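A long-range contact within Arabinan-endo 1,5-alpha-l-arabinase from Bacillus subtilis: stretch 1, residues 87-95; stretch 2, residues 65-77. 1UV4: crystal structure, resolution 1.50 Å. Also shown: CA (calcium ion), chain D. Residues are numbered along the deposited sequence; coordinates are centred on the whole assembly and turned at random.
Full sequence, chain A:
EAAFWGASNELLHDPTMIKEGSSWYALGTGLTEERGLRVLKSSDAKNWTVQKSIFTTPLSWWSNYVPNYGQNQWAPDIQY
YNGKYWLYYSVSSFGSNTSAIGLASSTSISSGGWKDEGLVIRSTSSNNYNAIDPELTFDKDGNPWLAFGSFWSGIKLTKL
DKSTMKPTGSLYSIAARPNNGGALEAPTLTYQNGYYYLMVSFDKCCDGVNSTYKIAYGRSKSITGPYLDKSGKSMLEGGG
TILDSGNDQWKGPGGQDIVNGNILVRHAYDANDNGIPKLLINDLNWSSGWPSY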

# COMPACT_ATOMS: atom_id res chain seq x y z
N LEU A 87 5.52 -4.24 -10.11
CA LEU A 87 4.50 -4.73 -9.23
C LEU A 87 5.16 -5.31 -7.98
O LEU A 87 5.79 -6.37 -8.08
CB LEU A 87 3.65 -5.83 -9.95
CG LEU A 87 2.57 -6.53 -9.12
CD1 LEU A 87 1.57 -5.52 -8.59
CD2 LEU A 87 1.85 -7.61 -9.90
N TYR A 88 5.11 -4.58 -6.87
CA TYR A 88 5.59 -5.08 -5.59
C TYR A 88 4.38 -5.74 -4.90
O TYR A 88 3.24 -5.28 -5.04
CB TYR A 88 6.18 -3.98 -4.72
CG TYR A 88 7.47 -3.41 -5.27
CD1 TYR A 88 7.48 -2.40 -6.21
CD2 TYR A 88 8.70 -3.88 -4.85
CE1 TYR A 88 8.65 -1.89 -6.72
CE2 TYR A 88 9.87 -3.35 -5.35
CZ TYR A 88 9.85 -2.38 -6.31
OH TYR A 88 11.01 -1.89 -6.79
N TYR A 89 4.59 -6.79 -4.12
CA TYR A 89 3.47 -7.48 -3.47
C TYR A 89 4.01 -8.20 -2.23
O TYR A 89 5.22 -8.37 -2.09
CB TYR A 89 2.80 -8.45 -4.46
CG TYR A 89 3.76 -9.50 -4.91
CD1 TYR A 89 4.60 -9.29 -5.99
CD2 TYR A 89 3.90 -10.69 -4.21
CE1 TYR A 89 5.53 -10.22 -6.36
CE2 TYR A 89 4.79 -11.60 -4.55
CZ TYR A 89 5.64 -11.39 -5.64
OH TYR A 89 6.57 -12.36 -6.00
N SER A 90 3.11 -8.71 -1.40
CA SER A 90 3.47 -9.29 -0.11
C SER A 90 3.12 -10.78 -0.07
O SER A 90 2.04 -11.19 -0.52
CB SER A 90 2.72 -8.63 1.07
OG SER A 90 2.61 -7.24 0.90
N VAL A 91 4.05 -11.59 0.45
CA VAL A 91 3.82 -12.99 0.71
C VAL A 91 3.89 -13.18 2.23
O VAL A 91 4.90 -12.86 2.82
CB VAL A 91 4.95 -13.83 0.05
CG1 VAL A 91 4.77 -15.28 0.35
CG2 VAL A 91 5.04 -13.54 -1.44
N SER A 92 2.84 -13.69 2.86
CA SER A 92 2.85 -13.75 4.33
C SER A 92 1.79 -14.70 4.79
O SER A 92 1.19 -15.44 4.01
CB SER A 92 2.62 -12.31 4.82
OG SER A 92 2.74 -12.20 6.23
N SER A 93 1.61 -14.77 6.12
CA SER A 93 0.48 -15.48 6.74
C SER A 93 -0.09 -14.60 7.85
O SER A 93 0.62 -13.81 8.45
CB SER A 93 0.90 -16.85 7.29
OG SER A 93 1.88 -16.74 8.27
N PHE A 94 -1.39 -14.67 7.99
CA PHE A 94 -2.11 -13.76 8.89
C PHE A 94 -1.48 -13.66 10.28
O PHE A 94 -1.35 -14.69 10.99
CB PHE A 94 -3.56 -14.19 9.02
CG PHE A 94 -4.33 -14.25 7.70
CD1 PHE A 94 -4.33 -13.20 6.80
CD2 PHE A 94 -5.06 -15.40 7.38
CE1 PHE A 94 -5.02 -13.28 5.62
CE2 PHE A 94 -5.76 -15.48 6.16
CZ PHE A 94 -5.73 -14.41 5.29
N GLY A 95 -1.13 -12.43 10.67
CA GLY A 95 -0.59 -12.18 12.00
C GLY A 95 0.92 -12.31 12.13
O GLY A 95 1.47 -11.95 13.15
CA CA D . 1.47 3.32 -4.65
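Stretch 2 65-77: YVPNYGQNQWAPD

Stretch 2 runs back along stretch 1 as an antiparallel neighbour: the N-to-C directions of strands 74-77 and 87-91 lie 170° apart, with the axes 4.6 Å apart at closest. Asp 77 faces Tyr 88 in a hydrogen-bonded pair, Asp 77 N to Tyr 88 O and Tyr 88 N to Asp 77 O both 2.9 Å. Trp 74 pairs likewise with Ser 90, Trp 74 N to Ser 90 O and Ser 90 N to Trp 74 O again 2.9 Å. Between the pairs the register slips by one: stretch 2 fits Ala 75 and Pro 76 opposite the single residue Tyr 89, and this bulge coincides with positive phi and psi (55/59) at Ala 75. Ser 90 OG turns back to donate to Trp 74 O (2.9 Å). At the Asp 77 end, Leu 87 CD1 packs on Pro 76 CB at 3.9 Å, while Asp 77 OD1 binds the calcium ion at 2.3 Å.

Before the strand, stretch 2 is a loop that curls around the end of the strand in stretch 1, at Val 91 to Ser 93. Val 91 is the bump here: its CG1 lies 3.6 Å from Tyr 69 CB and 4.0 Å from Val 66 CB, and its CG2 reaches Gln 73 CG at 4.1 Å, so three separate parts of stretch 2 wall it in. Gly 70 N donates to Ser 92 O (2.8 Å). Water 1 fills a gap beside this tie, accepting from Ser 92 N and Gln 73 NE2, each 3.1 Å from its oxygen.

The indole of Trp 74 lies along stretch 1. Ser 92 CB sits over one face, 3.8 Å from the centroid of the six-membered ring; Ser 93 C meets its edge, 3.6 Å from Trp 74 CH2. The Phe 94 ring lies nearly parallel to the indole (10°) but slid apart, so the two barely overlap, with Phe 94 CD1 3.5 Å from Trp 74 CZ2.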

# COMPACT_ATOMS: atom_id res chain seq x y z
N TYR A 65 11.38 -18.41 2.01
CA TYR A 65 11.36 -17.27 2.94
C TYR A 65 10.14 -17.25 3.84
O TYR A 65 10.21 -16.80 5.00
CB TYR A 65 11.51 -15.94 2.18
CG TYR A 65 12.79 -15.85 1.43
CD1 TYR A 65 13.99 -15.79 2.09
CD2 TYR A 65 12.81 -15.93 0.04
CE1 TYR A 65 15.18 -15.76 1.41
CE2 TYR A 65 13.99 -15.88 -0.65
CZ TYR A 65 15.17 -15.83 0.04
OH TYR A 65 16.32 -15.76 -0.65
N VAL A 66 9.02 -17.75 3.35
CA VAL A 66 7.76 -17.79 4.07
C VAL A 66 7.17 -19.19 3.95
O VAL A 66 6.22 -19.42 3.19
CB VAL A 66 6.77 -16.74 3.50
CG1 VAL A 66 5.49 -16.61 4.34
CG2 VAL A 66 7.44 -15.38 3.33
N PRO A 67 7.75 -20.13 4.66
CA PRO A 67 7.35 -21.53 4.50
C PRO A 67 5.85 -21.82 4.52
O PRO A 67 5.43 -22.71 3.78
CB PRO A 67 8.03 -22.22 5.67
CG PRO A 67 9.02 -21.28 6.22
CD PRO A 67 8.91 -19.98 5.54
N ASN A 68 5.05 -21.17 5.33
CA ASN A 68 3.63 -21.62 5.27
C ASN A 68 2.77 -20.45 4.90
O ASN A 68 1.77 -20.09 5.56
CB ASN A 68 3.22 -22.39 6.51
CG ASN A 68 3.79 -23.81 6.50
OD1 ASN A 68 4.90 -24.04 7.00
ND2 ASN A 68 3.05 -24.76 5.89
N TYR A 69 3.19 -19.82 3.81
CA TYR A 69 2.51 -18.64 3.31
C TYR A 69 1.06 -18.98 3.01
O TYR A 69 0.73 -20.10 2.54
CB TYR A 69 3.20 -18.02 2.09
CG TYR A 69 3.31 -18.85 0.84
CD1 TYR A 69 2.27 -18.90 -0.08
CD2 TYR A 69 4.44 -19.60 0.60
CE1 TYR A 69 2.36 -19.68 -1.20
CE2 TYR A 69 4.57 -20.35 -0.54
CZ TYR A 69 3.53 -20.39 -1.45
OH TYR A 69 3.71 -21.18 -2.55
N GLY A 70 0.20 -18.00 3.28
CA GLY A 70 -1.18 -18.08 2.85
C GLY A 70 -1.29 -18.03 1.35
O GLY A 70 -0.50 -17.39 0.68
N GLN A 71 -2.35 -18.62 0.84
CA GLN A 71 -2.41 -18.81 -0.62
C GLN A 71 -2.61 -17.49 -1.34
O GLN A 71 -2.16 -17.35 -2.46
CB GLN A 71 -3.46 -19.80 -1.02
CG GLN A 71 -4.87 -19.40 -0.71
CD GLN A 71 -5.86 -20.46 -1.13
OE1 GLN A 71 -5.52 -21.37 -1.91
NE2 GLN A 71 -7.06 -20.40 -0.59
N ASN A 72 -3.26 -16.51 -0.70
CA ASN A 72 -3.47 -15.21 -1.32
C ASN A 72 -2.29 -14.33 -1.03
O ASN A 72 -1.73 -14.31 0.09
CB ASN A 72 -4.81 -14.56 -0.86
CG ASN A 72 -4.85 -14.13 0.63
OD1 ASN A 72 -5.49 -13.12 0.97
ND2 ASN A 72 -4.28 -14.95 1.52
N GLN A 73 -1.86 -13.56 -2.03
CA GLN A 73 -0.81 -12.55 -1.79
C GLN A 73 -1.46 -11.19 -1.50
O GLN A 73 -2.64 -10.98 -1.75
CB GLN A 73 0.18 -12.44 -2.95
CG GLN A 73 1.20 -13.62 -2.94
CD GLN A 73 0.54 -14.95 -3.17
OE1 GLN A 73 -0.06 -15.23 -4.21
NE2 GLN A 73 0.62 -15.81 -2.17
N TRP A 74 -0.71 -10.29 -0.86
CA TRP A 74 -1.32 -9.12 -0.24
C TRP A 74 -0.76 -7.79 -0.71
O TRP A 74 0.43 -7.65 -0.99
CB TRP A 74 -1.18 -9.08 1.31
CG TRP A 74 -1.50 -10.31 2.07
CD1 TRP A 74 -2.12 -11.45 1.64
CD2 TRP A 74 -1.14 -10.55 3.42
NE1 TRP A 74 -2.19 -12.38 2.66
CE2 TRP A 74 -1.58 -11.84 3.76
CE3 TRP A 74 -0.47 -9.79 4.39
CZ2 TRP A 74 -1.41 -12.38 5.03
CZ3 TRP A 74 -0.31 -10.36 5.66
CH2 TRP A 74 -0.77 -11.62 5.94
N ALA A 75 -1.63 -6.80 -0.75
CA ALA A 75 -1.22 -5.39 -0.77
C ALA A 75 -0.26 -5.04 -1.90
O ALA A 75 0.85 -4.60 -1.71
CB ALA A 75 -0.69 -5.01 0.61
N PRO A 76 -0.74 -5.27 -3.13
CA PRO A 76 0.06 -4.93 -4.31
C PRO A 76 0.29 -3.44 -4.44
O PRO A 76 -0.48 -2.61 -3.95
CB PRO A 76 -0.77 -5.51 -5.43
CG PRO A 76 -2.11 -5.35 -4.97
CD PRO A 76 -2.08 -5.74 -3.47
N ASP A 77 1.35 -3.12 -5.15
CA ASP A 77 1.67 -1.75 -5.45
C ASP A 77 2.25 -1.69 -6.84
O ASP A 77 3.06 -2.53 -7.16
CB ASP A 77 2.61 -1.17 -4.40
CG ASP A 77 2.83 0.26 -4.62
OD1 ASP A 77 1.89 1.09 -4.33
OD2 ASP A 77 3.89 0.74 -5.15
O HOH W 1 0.93 -14.94 0.77
O HOH W 2 3.62 3.25 -5.81
O HOH W 3 1.83 5.63 -4.46
O HOH W 4 0.54 4.88 -6.70
O HOH W 5 0.79 2.72 -6.79